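SufA protein (Escherichia coli, PDB 2D2A) binds [2Fe-2S] and [4Fe-4S] clusters and passes them to target proteins such as ferredoxin and aconitase during oxidative stress and iron limitation. Local coordinates at residues L41-A46 against D96-F101; G60-R65 against S84-D89. All coordinates share one frame; numbering follows the deposited sequence.

Contacts 1 and 2 meet at a pair of neighbouring parallel strands, 63-71 and 98-103, and their centres lie about 14 Å apart. Contact 1 packs the inner face of that sheet against strand 42-43 of the other sheet, whereas contact 2 joins the start of strand 63-71 to the loop between strands 75-83 and 90-95. Between them run probable backbone hydrogen bonds, from Phe101 N to Val64 O (2.9 Å) and from Val64 N to Lys99 O (3.2 Å), and Leu100 CD1 lies 3.8 Å from Val64 CG2. Both contacts lie away from the cluster-binding Cys73, Cys137 and Cys139. Val64 also packs on Leu122 of the second subunit, which brings strand 63-71 close to the dimer interface.

Contact 1: residues L41-A46 against D96-F101; sequences LTLTPA and DGAKLF
Just beyond Leu43, which packs on Ala98 and Leu100, Thr44 OG1 is gripped twice: it accepts a hydrogen bond from Ala47 N, capping helix 45-57, and makes a second one with Asp116 OD1 of strand 114-120. This N-cap fixes the point at which the chain leaves strand 42-43 for the helix, while Leu43 points the other way, into the protein.

The contact itself is a worked case of one sheet laid over another. Strand 42-43 pairs with 114-120 in one sheet; strand 98-103 lies in the other, between 63-71 and 90-95. The alpha carbons of Leu43 and Leu100 stand 7.9 Å apart, a spacing filled by side chains. Leu43 divides its two methyls between two partners. CD1 reaches Ala98 CB at 3.6 Å, and CD2 lies 3.9 Å from CD2 of Leu100. The two leucine side chains run by one another with opposed headings: Leu43 carries CG beside its backbone N (chi1 -73°), whereas Leu100 has CG on the far side from its own N (chi1 165°), and this brings Leu100 CD2 within 4.1 Å of Leu41 CB as well. Ile51 of helix 45-57 touches both Leu43 and Ala98. With an alanine at Leu43 both methyls are gone, which would probably leave Ala98 and Leu100 without the groups they pack on here and open a gap beside Ile51.

At the surface, Pro45 CB approaches Asp96 OD2 at 4.4 Å, a loose contact. Asp96 and Gly97 have the positive phi angles of a type I' turn, joining strands 90-95 and 98-103 as a hairpin.

Polar bonds run within each sheet and at the helix N-cap, while methyl packing joins the two segments, which implies an interface held by apolar burial and shape rather than by directional bonds.

Contact 2: residues G60-R65 against S84-D89; sequences GMVGVR and SEPDKD
Charge pairing joins the far ends of the segments, where Arg65 reaches along the loop toward Asp89. Its NH2 lies 3.6 Å from Asp89 OD2, a long salt bridge in which the carboxylate oxygen sits at the guanidinium edge, near its plane, with the two flat groups turned 53° apart. The stronger partner of the guanidinium is Asp90, at the start of strand 90-95. Asp87 adds a third carboxylate: its OD2 stays 4.9 Å from NH2, and the nearer approach is by its CB, at 3.9 Å. Arg65 comes this far because CG is anti to its backbone N (chi1 163°), with a bend further out at chi3. The carboxylates of Asp89 and Asp90, with Asp87 nearby, probably offset the charge of the arginine.

Toward the start of 60-65 the backbone is irregular. Val62 and Gly63 both face Val83 on strand 75-83, a classic beta bulge where strand 63-71 begins its antiparallel pairing with 75-83.

Next to the bulge lie the apolar and van der Waals contacts. Val62 CG2, the methyl set between backbone N and carbonyl carbon, rests on the Ser84 carbonyl oxygen and lies 4.3 Å from Pro86 CD; Phe101 of strand 98-103 touches both Val62 and Pro86. Ser84 CB lies 3.2 Å from Gly60 O, in the turn leading to the strand.

Contact 1: residues L41-A46 against D96-F101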
ATOM      1  N   LEU A  41      19.734  -2.119 -10.169  1.00 27.59           N
ATOM      2  CA  LEU A  41      18.832  -1.915  -9.046  1.00 23.69           C
ATOM      3  C   LEU A  41      19.022  -2.912  -8.028  1.00 19.73           C
ATOM      4  O   LEU A  41      19.532  -3.907  -8.282  1.00 17.37           O
ATOM      5  CB  LEU A  41      17.380  -1.913  -9.413  1.00 23.31           C
ATOM      6  CG  LEU A  41      16.630  -1.263 -10.530  1.00 28.45           C
ATOM      7  CD1 LEU A  41      15.241  -0.683 -10.085  1.00 28.94           C
ATOM      8  CD2 LEU A  41      17.387  -0.323 -11.543  1.00 31.49           C
ATOM      9  N   THR A  42      18.534  -2.624  -6.839  1.00 21.91           N
ATOM     10  CA  THR A  42      18.632  -3.536  -5.666  1.00 25.21           C
ATOM     11  C   THR A  42      17.350  -3.985  -4.861  1.00 24.23           C
ATOM     12  O   THR A  42      16.427  -3.443  -4.630  1.00 25.16           O
ATOM     13  CB  THR A  42      19.812  -3.057  -4.641  1.00 24.76           C
ATOM     14  OG1 THR A  42      19.422  -1.840  -3.992  1.00 34.23           O
ATOM     15  CG2 THR A  42      21.078  -2.597  -5.431  1.00 17.59           C
ATOM     16  N   LEU A  43      17.500  -5.033  -4.217  1.00 25.34           N
ATOM     17  CA  LEU A  43      16.516  -5.529  -3.334  1.00 21.68           C
ATOM     18  C   LEU A  43      17.110  -5.557  -1.940  1.00 19.00           C
ATOM     19  O   LEU A  43      18.208  -6.111  -1.743  1.00 18.18           O
ATOM     20  CB  LEU A  43      16.278  -7.040  -3.791  1.00 20.89           C
ATOM     21  CG  LEU A  43      15.519  -7.508  -5.086  1.00 19.43           C
ATOM     22  CD1 LEU A  43      15.106  -8.988  -5.005  1.00 23.64           C
ATOM     23  CD2 LEU A  43      14.328  -6.816  -5.316  1.00 18.06           C
ATOM     24  N   THR A  44      16.383  -5.043  -0.976  1.00 17.90           N
ATOM     25  CA  THR A  44      16.844  -5.246   0.376  1.00 19.18           C
ATOM     26  C   THR A  44      16.645  -6.733   0.715  1.00 21.47           C
ATOM     27  O   THR A  44      15.801  -7.416   0.183  1.00 18.03           O
ATOM     28  CB  THR A  44      16.030  -4.436   1.336  1.00 19.23           C
ATOM     29  OG1 THR A  44      14.646  -4.816   1.287  1.00 17.62           O
ATOM     30  CG2 THR A  44      16.143  -2.992   0.965  1.00 12.60           C
ATOM     31  N   PRO A  45      17.403  -7.237   1.651  1.00 23.78           N
ATOM     32  CA  PRO A  45      17.155  -8.657   2.125  1.00 23.62           C
ATOM     33  C   PRO A  45      15.652  -8.976   2.425  1.00 23.88           C
ATOM     34  O   PRO A  45      15.131 -10.022   2.167  1.00 23.95           O
ATOM     35  CB  PRO A  45      17.910  -8.730   3.517  1.00 23.79           C
ATOM     36  CG  PRO A  45      18.981  -7.547   3.357  1.00 22.50           C
ATOM     37  CD  PRO A  45      18.352  -6.468   2.482  1.00 22.45           C
ATOM     38  N   ALA A  46      14.952  -7.988   2.997  1.00 24.06           N
ATOM     39  CA  ALA A  46      13.574  -8.190   3.351  1.00 22.25           C
ATOM     40  C   ALA A  46      12.723  -8.440   2.004  1.00 22.60           C
ATOM     41  O   ALA A  46      11.860  -9.328   1.983  1.00 25.38           O
ATOM     42  CB  ALA A  46      13.021  -7.074   4.157  1.00 18.31           C
ATOM     43  N   ASP A  96      20.295 -12.692  -3.560  1.00 45.91           N
ATOM     44  CA  ASP A  96      20.152 -13.760  -2.595  1.00 44.36           C
ATOM     45  C   ASP A  96      19.144 -14.791  -3.298  1.00 40.43           C
ATOM     46  O   ASP A  96      18.407 -15.357  -2.706  1.00 41.60           O
ATOM     47  CB  ASP A  96      19.714 -13.319  -1.089  1.00 47.52           C
ATOM     48  CG  ASP A  96      20.757 -12.308   0.024  1.00 51.53           C
ATOM     49  OD1 ASP A  96      22.048 -12.346   0.258  1.00 51.88           O
ATOM     50  OD2 ASP A  96      20.122 -11.496   0.931  1.00 51.21           O
ATOM     51  N   GLY A  97      19.143 -15.086  -4.581  1.00 38.65           N
ATOM     52  CA  GLY A  97      18.114 -15.965  -5.228  1.00 33.48           C
ATOM     53  C   GLY A  97      16.836 -15.351  -5.728  1.00 30.56           C
ATOM     54  O   GLY A  97      16.105 -15.905  -6.537  1.00 31.85           O
ATOM     55  N   ALA A  98      16.492 -14.166  -5.205  1.00 27.60           N
ATOM     56  CA  ALA A  98      15.356 -13.406  -5.740  1.00 25.01           C
ATOM     57  C   ALA A  98      15.662 -12.645  -7.018  1.00 22.88           C
ATOM     58  O   ALA A  98      16.571 -11.851  -7.018  1.00 21.84           O
ATOM     59  CB  ALA A  98      14.717 -12.527  -4.642  1.00 24.87           C
ATOM     60  N   LYS A  99      14.962 -12.945  -8.127  1.00 22.50           N
ATOM     61  CA  LYS A  99      14.932 -12.114  -9.385  1.00 22.27           C
ATOM     62  C   LYS A  99      14.006 -10.819  -9.594  1.00 21.96           C
ATOM     63  O   LYS A  99      12.967 -10.641  -9.160  1.00 20.68           O
ATOM     64  CB  LYS A  99      14.799 -12.971 -10.554  1.00 24.50           C
ATOM     65  CG  LYS A  99      15.611 -14.283 -10.405  1.00 25.20           C
ATOM     66  CD  LYS A  99      15.580 -15.178 -11.643  1.00 24.90           C
ATOM     67  CE  LYS A  99      15.999 -16.755 -11.547  1.00 29.82           C
ATOM     68  NZ  LYS A  99      16.014 -17.273 -12.971  1.00 30.27           N
ATOM     69  N   LEU A 100      14.612  -9.780 -10.116  1.00 24.07           N
ATOM     70  CA  LEU A 100      13.999  -8.485 -10.236  1.00 23.55           C
ATOM     71  C   LEU A 100      14.307  -8.105 -11.694  1.00 24.02           C
ATOM     72  O   LEU A 100      15.441  -7.956 -12.127  1.00 26.00           O
ATOM     73  CB  LEU A 100      14.609  -7.560  -9.257  1.00 21.32           C
ATOM     74  CG  LEU A 100      14.243  -6.182  -9.645  1.00 21.58           C
ATOM     75  CD1 LEU A 100      12.813  -6.062  -9.485  1.00 21.74           C
ATOM     76  CD2 LEU A 100      14.953  -5.094  -8.784  1.00 24.04           C
ATOM     77  N   PHE A 101      13.316  -8.149 -12.492  1.00 23.99           N
ATOM     78  CA  PHE A 101      13.479  -7.899 -13.910  1.00 24.53           C
ATOM     79  C   PHE A 101      12.985  -6.540 -14.086  1.00 23.21           C
ATOM     80  O   PHE A 101      11.989  -6.131 -13.485  1.00 20.55           O
ATOM     81  CB  PHE A 101      12.577  -8.833 -14.749  1.00 25.07           C
ATOM     82  CG  PHE A 101      13.077 -10.280 -14.796  1.00 22.66           C
ATOM     83  CD1 PHE A 101      12.611 -11.176 -13.869  1.00 21.31           C
ATOM     84  CD2 PHE A 101      13.984 -10.702 -15.789  1.00 21.61           C
ATOM     85  CE1 PHE A 101      13.065 -12.467 -13.809  1.00 21.05           C
ATOM     86  CE2 PHE A 101      14.550 -11.913 -15.748  1.00 23.18           C
ATOM     87  CZ  PHE A 101      14.049 -12.877 -14.764  1.00 27.18           C
TER

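Contact 2: residues G60-R65 against S84-D89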
ATOM      1  N   GLY A  60       5.499 -21.684 -11.636  1.00 30.74           N
ATOM      2  CA  GLY A  60       5.599 -20.755 -12.775  1.00 31.02           C
ATOM      3  C   GLY A  60       6.027 -19.293 -12.489  1.00 28.23           C
ATOM      4  O   GLY A  60       6.588 -18.693 -13.372  1.00 30.32           O
ATOM      5  N   MET A  61       5.963 -18.742 -11.287  1.00 26.79           N
ATOM      6  CA  MET A  61       6.487 -17.445 -10.936  1.00 28.38           C
ATOM      7  C   MET A  61       8.033 -17.465 -10.868  1.00 25.31           C
ATOM      8  O   MET A  61       8.581 -18.294 -10.171  1.00 24.40           O
ATOM      9  CB  MET A  61       5.872 -17.012  -9.620  1.00 29.83           C
ATOM     10  CG  MET A  61       6.102 -15.521  -9.407  1.00 30.84           C
ATOM     11  SD  MET A  61       5.574 -15.092  -7.815  1.00 26.35           S
ATOM     12  CE  MET A  61       6.620 -13.659  -7.515  1.00 21.72           C
ATOM     13  N   VAL A  62       8.688 -16.670 -11.703  1.00 22.47           N
ATOM     14  CA  VAL A  62      10.184 -16.622 -11.675  1.00 24.10           C
ATOM     15  C   VAL A  62      10.730 -15.515 -10.841  1.00 20.67           C
ATOM     16  O   VAL A  62      11.847 -15.580 -10.370  1.00 25.22           O
ATOM     17  CB  VAL A  62      10.956 -16.687 -13.039  1.00 24.17           C
ATOM     18  CG1 VAL A  62      10.557 -18.068 -13.748  1.00 21.99           C
ATOM     19  CG2 VAL A  62      10.542 -15.536 -13.912  1.00 28.40           C
ATOM     20  N   GLY A  63       9.947 -14.508 -10.627  1.00 18.13           N
ATOM     21  CA  GLY A  63      10.468 -13.277 -10.027  1.00 17.81           C
ATOM     22  C   GLY A  63       9.430 -12.160 -10.071  1.00 14.86           C
ATOM     23  O   GLY A  63       8.299 -12.406 -10.253  1.00 10.33           O
ATOM     24  N   VAL A  64       9.828 -10.982  -9.681  1.00 16.59           N
ATOM     25  CA  VAL A  64       8.978  -9.757  -9.849  1.00 16.60           C
ATOM     26  C   VAL A  64       9.633  -8.793 -10.908  1.00 19.85           C
ATOM     27  O   VAL A  64      10.778  -8.944 -11.436  1.00 21.76           O
ATOM     28  CB  VAL A  64       8.893  -9.109  -8.567  1.00 15.32           C
ATOM     29  CG1 VAL A  64       8.480 -10.093  -7.571  1.00  2.07           C
ATOM     30  CG2 VAL A  64      10.182  -8.478  -8.174  1.00 14.27           C
ATOM     31  N   ARG A  65       8.835  -7.934 -11.410  1.00 21.14           N
ATOM     32  CA  ARG A  65       9.248  -7.013 -12.505  1.00 20.08           C
ATOM     33  C   ARG A  65       8.783  -5.584 -12.125  1.00 19.63           C
ATOM     34  O   ARG A  65       7.600  -5.405 -11.809  1.00 20.40           O
ATOM     35  CB  ARG A  65       8.661  -7.531 -13.824  1.00 19.05           C
ATOM     36  CG  ARG A  65       8.648  -6.433 -15.034  1.00 25.87           C
ATOM     37  CD  ARG A  65       8.219  -7.138 -16.226  1.00 36.01           C
ATOM     38  NE  ARG A  65       8.719  -6.755 -17.517  1.00 43.29           N
ATOM     39  CZ  ARG A  65       8.154  -5.926 -18.320  1.00 44.04           C
ATOM     40  NH1 ARG A  65       7.075  -5.249 -17.885  1.00 42.96           N
ATOM     41  NH2 ARG A  65       8.774  -5.717 -19.506  1.00 47.35           N
ATOM     42  N   SER A  84       6.381 -14.304 -15.009  1.00 26.97           N
ATOM     43  CA  SER A  84       6.831 -15.779 -15.346  1.00 26.79           C
ATOM     44  C   SER A  84       7.746 -15.871 -16.544  1.00 28.05           C
ATOM     45  O   SER A  84       8.654 -16.529 -16.480  1.00 28.24           O
ATOM     46  CB  SER A  84       5.666 -16.670 -15.701  1.00 25.07           C
ATOM     47  OG  SER A  84       4.699 -16.410 -14.819  1.00 30.48           O
ATOM     48  N   GLU A  85       7.491 -15.084 -17.570  1.00 33.06           N
ATOM     49  CA  GLU A  85       8.083 -15.074 -18.918  1.00 37.83           C
ATOM     50  C   GLU A  85       8.616 -13.595 -19.030  1.00 36.99           C
ATOM     51  O   GLU A  85       7.870 -12.644 -19.345  1.00 38.63           O
ATOM     52  CB  GLU A  85       6.931 -15.416 -20.014  1.00 40.32           C
ATOM     53  CG  GLU A  85       7.040 -14.954 -21.550  1.00 49.49           C
ATOM     54  CD  GLU A  85       6.109 -13.720 -22.086  1.00 55.42           C
ATOM     55  OE1 GLU A  85       6.090 -13.746 -23.348  1.00 57.08           O
ATOM     56  OE2 GLU A  85       5.538 -12.680 -21.374  1.00 51.45           O
ATOM     57  N   PRO A  86       9.877 -13.373 -18.724  1.00 36.91           N
ATOM     58  CA  PRO A  86      10.513 -12.075 -19.014  1.00 35.91           C
ATOM     59  C   PRO A  86      10.475 -11.653 -20.390  1.00 35.90           C
ATOM     60  O   PRO A  86      10.827 -12.437 -21.123  1.00 37.99           O
ATOM     61  CB  PRO A  86      11.980 -12.325 -18.802  1.00 34.37           C
ATOM     62  CG  PRO A  86      12.103 -13.652 -18.401  1.00 36.53           C
ATOM     63  CD  PRO A  86      10.797 -14.326 -18.049  1.00 37.82           C
ATOM     64  N   ASP A  87      10.203 -10.443 -20.714  1.00 36.64           N
ATOM     65  CA  ASP A  87      10.516  -9.888 -21.993  1.00 39.06           C
ATOM     66  C   ASP A  87      12.019  -9.888 -22.380  1.00 37.53           C
ATOM     67  O   ASP A  87      12.876  -9.939 -21.540  1.00 33.57           O
ATOM     68  CB  ASP A  87       9.865  -8.517 -21.988  1.00 41.90           C
ATOM     69  CG  ASP A  87       9.476  -8.059 -23.328  1.00 51.15           C
ATOM     70  OD1 ASP A  87       8.379  -8.434 -23.890  1.00 64.88           O
ATOM     71  OD2 ASP A  87      10.256  -7.242 -23.896  1.00 64.50           O
ATOM     72  N   LYS A  88      12.267  -9.963 -23.707  1.00 40.28           N
ATOM     73  CA  LYS A  88      13.620  -9.998 -24.416  1.00 40.88           C
ATOM     74  C   LYS A  88      14.614  -8.851 -23.914  1.00 41.33           C
ATOM     75  O   LYS A  88      15.697  -9.079 -23.417  1.00 40.75           O
ATOM     76  CB  LYS A  88      13.435 -10.054 -26.060  1.00 39.14           C
ATOM     77  N   ASP A  89      14.129  -7.642 -24.065  1.00 43.27           N
ATOM     78  CA  ASP A  89      14.567  -6.437 -23.462  1.00 46.09           C
ATOM     79  C   ASP A  89      14.751  -6.413 -21.864  1.00 44.79           C
ATOM     80  O   ASP A  89      15.198  -5.363 -21.385  1.00 49.67           O
ATOM     81  CB  ASP A  89      13.469  -5.317 -23.761  1.00 47.66           C
ATOM     82  CG  ASP A  89      12.343  -5.065 -22.375  1.00 55.53           C
ATOM     83  OD1 ASP A  89      12.826  -4.809 -21.253  1.00 56.69           O
ATOM     84  OD2 ASP A  89      11.037  -5.087 -22.285  1.00 59.07           O
TER